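Local coordinates for ribose 5-phosphate isomerase B (Anaplasma phagocytophilum, PDB 4EM8) that interconverts ribose 5-phosphate and ribulose 5-phosphate as a member of the LacAB/RpiB family of sugar isomerases, at the interface of chains A and B. Numbering follows the deposited sequence. Chains: chain A/B, Ribose 5-phosphate isomerase B.

The interface of chains A and B. Residues chain A 16, 47-50, 52; chain B 138, 141-142, 145.
The guanidinium of B:Arg142 has the backbone carbonyl O of B:Arg138, one helical turn earlier, above one face but offset toward the rim, while A:Ser47 OG and A:Asp49 OD1 lie in plane at its edge. The guanidinium of B:Arg138 has A:Ser47 OG at its edge, and the imidazole of A:His16 carries A:Ser47 CA over one face, again offset toward the rim, with A:Val48 O in plane at its edge. The setting is a polar subunit interface: helix 138-146 of chain B lies along the 47-52 segment of chain A, and two-fold symmetry repeats the arrangement with the chains exchanged.

B:Arg142 is slightly bent at chi2 and then extended, crossing A:Asp49 at about a right angle. B:Arg142 NE makes a salt-bridging hydrogen bond to A:Asp49 OD1, 3.1 Å long and almost linear (169° at H), yet reaches that oxygen from above the carboxylate plane. A water lies 2.8 Å from A:Asp49 OD1 and also bonds B:Arg142 NH2. B:Arg142 CB passes over the rim of the A:Tyr50 ring, 3.7 Å from A:Tyr50 CE2.

The other carboxylate oxygen goes to B:Lys145, whose extended chain brings NZ into salt-bridging hydrogen bonds with A:Asp49 OD2 at 2.6 Å, on the anti lone pair, and with A:Asp52 OD2 at 2.8 Å, on the syn lone pair. The lysine NZ thus bridges two acids, and A:Asp49 is clasped through both oxygens by two basic side chains, which would be expected to keep it ionised.

Three of the residues, A:His16, B:Arg138 and B:Arg142, are predicted to bind ribulose 5-phosphate, and the patch centre is about 8 Å from A:Cys71, the predicted proton acceptor; the active site therefore probably draws on both subunits. B:Arg138 bends at chi3 (63°) to deliver its NH2 to the hydroxyl OG of A:Ser47, a 2.8 Å hydrogen bond that is bent (132° at H) though nearly in the guanidinium plane.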
ATOM      1  N   HIS A  16       8.759   7.011  15.494  1.00 26.39           N
ATOM      2  CA  HIS A  16       9.987   6.768  16.237  1.00 27.71           C
ATOM      3  C   HIS A  16      10.784   5.642  15.637  1.00 27.33           C
ATOM      4  O   HIS A  16      12.002   5.677  15.680  1.00 27.98           O
ATOM      5  CB  HIS A  16       9.649   6.422  17.682  1.00 28.45           C
ATOM      6  CG  HIS A  16       8.605   5.368  17.796  1.00 28.19           C
ATOM      7  ND1 HIS A  16       7.304   5.609  17.548  1.00 28.68           N
ATOM      8  CD2 HIS A  16       8.703   4.018  18.112  1.00 29.30           C
ATOM      9  CE1 HIS A  16       6.597   4.477  17.725  1.00 28.85           C
ATOM     10  NE2 HIS A  16       7.452   3.504  18.059  1.00 29.40           N
ATOM     11  N   SER A  47       8.327   7.335  21.427  1.00 40.52           N
ATOM     12  CA  SER A  47       7.082   6.758  20.913  1.00 38.73           C
ATOM     13  C   SER A  47       6.088   7.809  20.400  1.00 37.00           C
ATOM     14  O   SER A  47       5.626   8.641  21.164  1.00 37.40           O
ATOM     15  CB  SER A  47       6.393   5.889  21.975  1.00 40.54           C
ATOM     16  OG  SER A  47       5.335   5.178  21.356  1.00 41.03           O
ATOM     17  N   VAL A  48       5.758   7.766  19.101  1.00 34.21           N
ATOM     18  CA  VAL A  48       4.690   8.588  18.526  1.00 33.13           C
ATOM     19  C   VAL A  48       3.785   7.739  17.623  1.00 30.94           C
ATOM     20  O   VAL A  48       4.049   6.568  17.431  1.00 29.63           O
ATOM     21  CB  VAL A  48       5.253   9.776  17.699  1.00 33.90           C
ATOM     22  CG1 VAL A  48       5.979  10.768  18.608  1.00 36.10           C
ATOM     23  CG2 VAL A  48       6.141   9.260  16.563  1.00 32.70           C
ATOM     24  N   ASP A  49       2.708   8.345  17.108  1.00 30.35           N
ATOM     25  CA  ASP A  49       1.733   7.666  16.258  1.00 29.80           C
ATOM     26  C   ASP A  49       1.952   8.042  14.779  1.00 28.65           C
ATOM     27  O   ASP A  49       1.813   9.214  14.406  1.00 30.39           O
ATOM     28  CB  ASP A  49       0.303   8.035  16.698  1.00 31.37           C
ATOM     29  CG  ASP A  49      -0.039   7.528  18.095  1.00 32.45           C
ATOM     30  OD1 ASP A  49       0.585   6.564  18.589  1.00 32.38           O
ATOM     31  OD2 ASP A  49      -0.952   8.103  18.681  1.00 33.41           O
ATOM     32  N   TYR A  50       2.310   7.065  13.943  1.00 28.15           N
ATOM     33  CA  TYR A  50       2.644   7.358  12.536  1.00 26.47           C
ATOM     34  C   TYR A  50       1.594   8.210  11.824  1.00 26.87           C
ATOM     35  O   TYR A  50       1.959   9.098  11.051  1.00 27.24           O
ATOM     36  CB  TYR A  50       3.024   6.081  11.731  1.00 24.43           C
ATOM     37  CG  TYR A  50       1.962   5.008  11.722  1.00 25.03           C
ATOM     38  CD1 TYR A  50       0.960   5.007  10.761  1.00 24.88           C
ATOM     39  CD2 TYR A  50       1.945   4.005  12.691  1.00 25.13           C
ATOM     40  CE1 TYR A  50      -0.039   4.039  10.768  1.00 26.43           C
ATOM     41  CE2 TYR A  50       0.952   3.017  12.703  1.00 26.35           C
ATOM     42  CZ  TYR A  50      -0.045   3.049  11.756  1.00 27.17           C
ATOM     43  OH  TYR A  50      -1.027   2.083  11.767  1.00 28.81           O
ATOM     44  N   ASP A  52      -0.047  10.782  12.704  1.00 31.94           N
ATOM     45  CA  ASP A  52       0.129  12.197  12.961  1.00 33.63           C
ATOM     46  C   ASP A  52       1.252  12.846  12.137  1.00 32.77           C
ATOM     47  O   ASP A  52       1.327  14.058  12.071  1.00 34.80           O
ATOM     48  CB  ASP A  52       0.391  12.438  14.451  1.00 34.90           C
ATOM     49  CG  ASP A  52      -0.782  12.048  15.321  1.00 36.16           C
ATOM     50  OD1 ASP A  52      -1.938  12.162  14.889  1.00 37.54           O
ATOM     51  OD2 ASP A  52      -0.550  11.621  16.449  1.00 37.81           O
TER
ATOM     52  N   ARG B 138      -1.150  -1.031  21.915  1.00 37.81           N
ATOM     53  CA  ARG B 138      -0.561   0.245  21.456  1.00 36.31           C
ATOM     54  C   ARG B 138      -0.913   0.593  19.993  1.00 35.21           C
ATOM     55  O   ARG B 138      -0.863   1.766  19.582  1.00 33.90           O
ATOM     56  CB  ARG B 138       0.948   0.221  21.680  1.00 36.16           C
ATOM     57  CG  ARG B 138       1.295   0.169  23.178  1.00 37.92           C
ATOM     58  CD  ARG B 138       2.771   0.331  23.479  1.00 37.55           C
ATOM     59  NE  ARG B 138       3.307   1.626  23.078  1.00 35.51           N
ATOM     60  CZ  ARG B 138       3.206   2.768  23.755  1.00 36.54           C
ATOM     61  NH1 ARG B 138       2.575   2.842  24.923  1.00 37.93           N
ATOM     62  NH2 ARG B 138       3.765   3.867  23.252  1.00 36.66           N
ATOM     63  N   VAL B 141      -4.705   2.872  19.149  1.00 37.08           N
ATOM     64  CA  VAL B 141      -4.807   4.316  18.958  1.00 36.70           C
ATOM     65  C   VAL B 141      -4.434   4.706  17.529  1.00 34.16           C
ATOM     66  O   VAL B 141      -5.064   5.571  16.940  1.00 33.24           O
ATOM     67  CB  VAL B 141      -3.988   5.115  19.987  1.00 38.03           C
ATOM     68  CG1 VAL B 141      -2.499   4.813  19.884  1.00 37.72           C
ATOM     69  CG2 VAL B 141      -4.257   6.607  19.816  1.00 38.91           C
ATOM     70  N   ARG B 142      -3.431   4.049  16.955  1.00 32.95           N
ATOM     71  CA  ARG B 142      -3.013   4.402  15.580  1.00 31.85           C
ATOM     72  C   ARG B 142      -4.087   3.994  14.563  1.00 31.62           C
ATOM     73  O   ARG B 142      -4.417   4.764  13.643  1.00 29.89           O
ATOM     74  CB  ARG B 142      -1.649   3.792  15.262  1.00 31.47           C
ATOM     75  CG  ARG B 142      -0.570   4.277  16.231  1.00 31.94           C
ATOM     76  CD  ARG B 142       0.542   3.257  16.485  1.00 30.68           C
ATOM     77  NE  ARG B 142       1.433   3.777  17.507  1.00 31.33           N
ATOM     78  CZ  ARG B 142       2.439   3.116  18.064  1.00 31.44           C
ATOM     79  NH1 ARG B 142       2.727   1.881  17.683  1.00 31.13           N
ATOM     80  NH2 ARG B 142       3.173   3.708  18.989  1.00 32.23           N
ATOM     81  N   LYS B 145      -6.828   6.458  14.645  1.00 34.47           N
ATOM     82  CA  LYS B 145      -6.412   7.649  13.912  1.00 33.84           C
ATOM     83  C   LYS B 145      -6.484   7.455  12.398  1.00 32.35           C
ATOM     84  O   LYS B 145      -6.846   8.375  11.686  1.00 33.12           O
ATOM     85  CB  LYS B 145      -5.025   8.098  14.352  1.00 33.47           C
ATOM     86  CG  LYS B 145      -4.980   8.668  15.780  1.00 34.49           C
ATOM     87  CD  LYS B 145      -3.604   9.222  16.115  1.00 33.80           C
ATOM     88  CE  LYS B 145      -3.645  10.152  17.343  1.00 35.89           C
ATOM     89  NZ  LYS B 145      -2.346  10.168  18.079  1.00 34.53           N
TER
HETATM   90  O   HOH W   1       1.725   5.801  20.985  1.00 40.24           O